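Local coordinates for L-hydantoinase (Arthrobacter aurescens, PDB 1GKR), which hydrolyses the ring of 5-substituted hydantoins, aryl derivatives more readily than alkyl ones, using two zinc ions per subunit, at residues 206-209 / 210-213. Numbering follows the deposited sequence.
Sequences AAYE and ASQP
Tyr208 meets Gln212 and Ser211 at the C-terminal end of helix 205-211. Its CB points away from the following turn, but chi1 of 169° sets CG opposite the backbone N and on the carbonyl side, which carries the outer ring back toward 210-213. CD1 of Tyr208 is 3.9 Å from Ser211 OG. Farther out, CE1 of Tyr208 lies 3.4 Å from Gln212 OE1. The amide and ring planes stand 69° apart, an oblique crossing rather than a stack. At the tip, Tyr208 OH hydrogen-bonds to Val284 O, while Gln212 NE2 turns to Glu185 OE2; the Gln212 side chain is about 6 Å from that of zinc ligand His183. Replacing Tyr208 by an alanine would probably leave Val284 O without its hydroxyl donor and open a gap beside Gln212 OE1, with the amide still held from the Glu185 side.

Ala210 N reaches Ala206 O at 3.1 Å in a regular i to i+4 bond. That pattern then gives way to i to i+3: Ser211 N bonds mainly to Tyr208 O at 2.8 Å, with only a weak bond left to Ala207 O, and Gln212 N bonds to Glu209 O at 3.2 Å. Ser211 OG is a second donor to Tyr208 O, lying in the carbonyl plane on a lone pair, whereas Ser211 N approaches from above that plane. Ala210, Ser211, Gln212 and Pro213 pack on helix 187-199, and Pro213 occupies the N-cap position of helix 214-231, which leads to strand 234-237 of the parallel sheet in this TIM-barrel-type amidohydrolase.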
ATOM      1  N   ALA A 206       3.023   0.510  34.389  1.00 27.39           N
ATOM      2  CA  ALA A 206       3.829   0.840  33.226  1.00 26.47           C
ATOM      3  C   ALA A 206       4.584  -0.409  32.803  1.00 26.96           C
ATOM      4  O   ALA A 206       4.674  -0.725  31.614  1.00 29.60           O
ATOM      5  CB  ALA A 206       4.799   1.931  33.566  1.00 24.95           C
ATOM      6  N   ALA A 207       5.130  -1.118  33.782  1.00 24.36           N
ATOM      7  CA  ALA A 207       5.860  -2.342  33.499  1.00 24.04           C
ATOM      8  C   ALA A 207       4.933  -3.368  32.829  1.00 24.46           C
ATOM      9  O   ALA A 207       5.342  -4.115  31.926  1.00 23.04           O
ATOM     10  CB  ALA A 207       6.423  -2.910  34.787  1.00 23.52           C
ATOM     11  N   TYR A 208       3.685  -3.404  33.285  1.00 20.71           N
ATOM     12  CA  TYR A 208       2.714  -4.324  32.733  1.00 19.19           C
ATOM     13  C   TYR A 208       2.490  -4.022  31.251  1.00 20.14           C
ATOM     14  O   TYR A 208       2.688  -4.885  30.397  1.00 20.00           O
ATOM     15  CB  TYR A 208       1.395  -4.212  33.495  1.00 18.88           C
ATOM     16  CG  TYR A 208       0.262  -4.931  32.814  1.00 19.97           C
ATOM     17  CD1 TYR A 208       0.328  -6.300  32.571  1.00 18.74           C
ATOM     18  CD2 TYR A 208      -0.852  -4.236  32.359  1.00 20.80           C
ATOM     19  CE1 TYR A 208      -0.685  -6.959  31.888  1.00 19.32           C
ATOM     20  CE2 TYR A 208      -1.875  -4.890  31.667  1.00 22.58           C
ATOM     21  CZ  TYR A 208      -1.782  -6.250  31.436  1.00 21.25           C
ATOM     22  OH  TYR A 208      -2.786  -6.901  30.759  1.00 23.27           O
ATOM     23  N   GLU A 209       2.080  -2.794  30.955  1.00 18.25           N
ATOM     24  CA  GLU A 209       1.816  -2.368  29.584  1.00 18.16           C
ATOM     25  C   GLU A 209       2.978  -2.747  28.664  1.00 19.91           C
ATOM     26  O   GLU A 209       2.773  -3.239  27.550  1.00 18.52           O
ATOM     27  CB  GLU A 209       1.593  -0.849  29.554  1.00 16.87           C
ATOM     28  CG  GLU A 209       0.956  -0.270  28.281  1.00 17.95           C
ATOM     29  CD  GLU A 209       1.942  -0.035  27.131  1.00 19.61           C
ATOM     30  OE1 GLU A 209       3.130   0.271  27.393  1.00 21.11           O
ATOM     31  OE2 GLU A 209       1.515  -0.133  25.960  1.00 18.97           O
ATOM     32  N   ALA A 210       4.201  -2.529  29.138  1.00 21.07           N
ATOM     33  CA  ALA A 210       5.377  -2.832  28.335  1.00 20.40           C
ATOM     34  C   ALA A 210       5.565  -4.312  28.077  1.00 19.50           C
ATOM     35  O   ALA A 210       6.198  -4.681  27.093  1.00 20.59           O
ATOM     36  CB  ALA A 210       6.611  -2.278  28.989  1.00 17.24           C
ATOM     37  N   SER A 211       5.025  -5.156  28.955  1.00 18.66           N
ATOM     38  CA  SER A 211       5.168  -6.604  28.792  1.00 18.19           C
ATOM     39  C   SER A 211       4.242  -7.158  27.702  1.00 18.84           C
ATOM     40  O   SER A 211       4.422  -8.285  27.235  1.00 21.25           O
ATOM     41  CB  SER A 211       4.928  -7.330  30.129  1.00 14.28           C
ATOM     42  OG  SER A 211       3.576  -7.258  30.544  1.00 14.73           O
ATOM     43  N   GLN A 212       3.255  -6.365  27.301  1.00 17.08           N
ATOM     44  CA  GLN A 212       2.324  -6.763  26.251  1.00 15.95           C
ATOM     45  C   GLN A 212       2.161  -5.562  25.333  1.00 14.57           C
ATOM     46  O   GLN A 212       1.068  -5.048  25.169  1.00 15.45           O
ATOM     47  CB  GLN A 212       0.975  -7.148  26.855  1.00 15.57           C
ATOM     48  CG  GLN A 212       1.084  -8.198  27.957  1.00 17.86           C
ATOM     49  CD  GLN A 212      -0.263  -8.747  28.419  1.00 18.07           C
ATOM     50  OE1 GLN A 212      -0.356  -9.367  29.477  1.00 20.94           O
ATOM     51  NE2 GLN A 212      -1.305  -8.533  27.626  1.00 16.94           N
ATOM     52  N   PRO A 213       3.266  -5.101  24.723  1.00 14.10           N
ATOM     53  CA  PRO A 213       3.306  -3.948  23.814  1.00 13.60           C
ATOM     54  C   PRO A 213       2.416  -4.051  22.588  1.00 13.69           C
ATOM     55  O   PRO A 213       1.922  -5.132  22.265  1.00 13.89           O
ATOM     56  CB  PRO A 213       4.791  -3.841  23.456  1.00 11.65           C
ATOM     57  CG  PRO A 213       5.251  -5.245  23.526  1.00 11.79           C
ATOM     58  CD  PRO A 213       4.582  -5.763  24.775  1.00 12.53           C
TER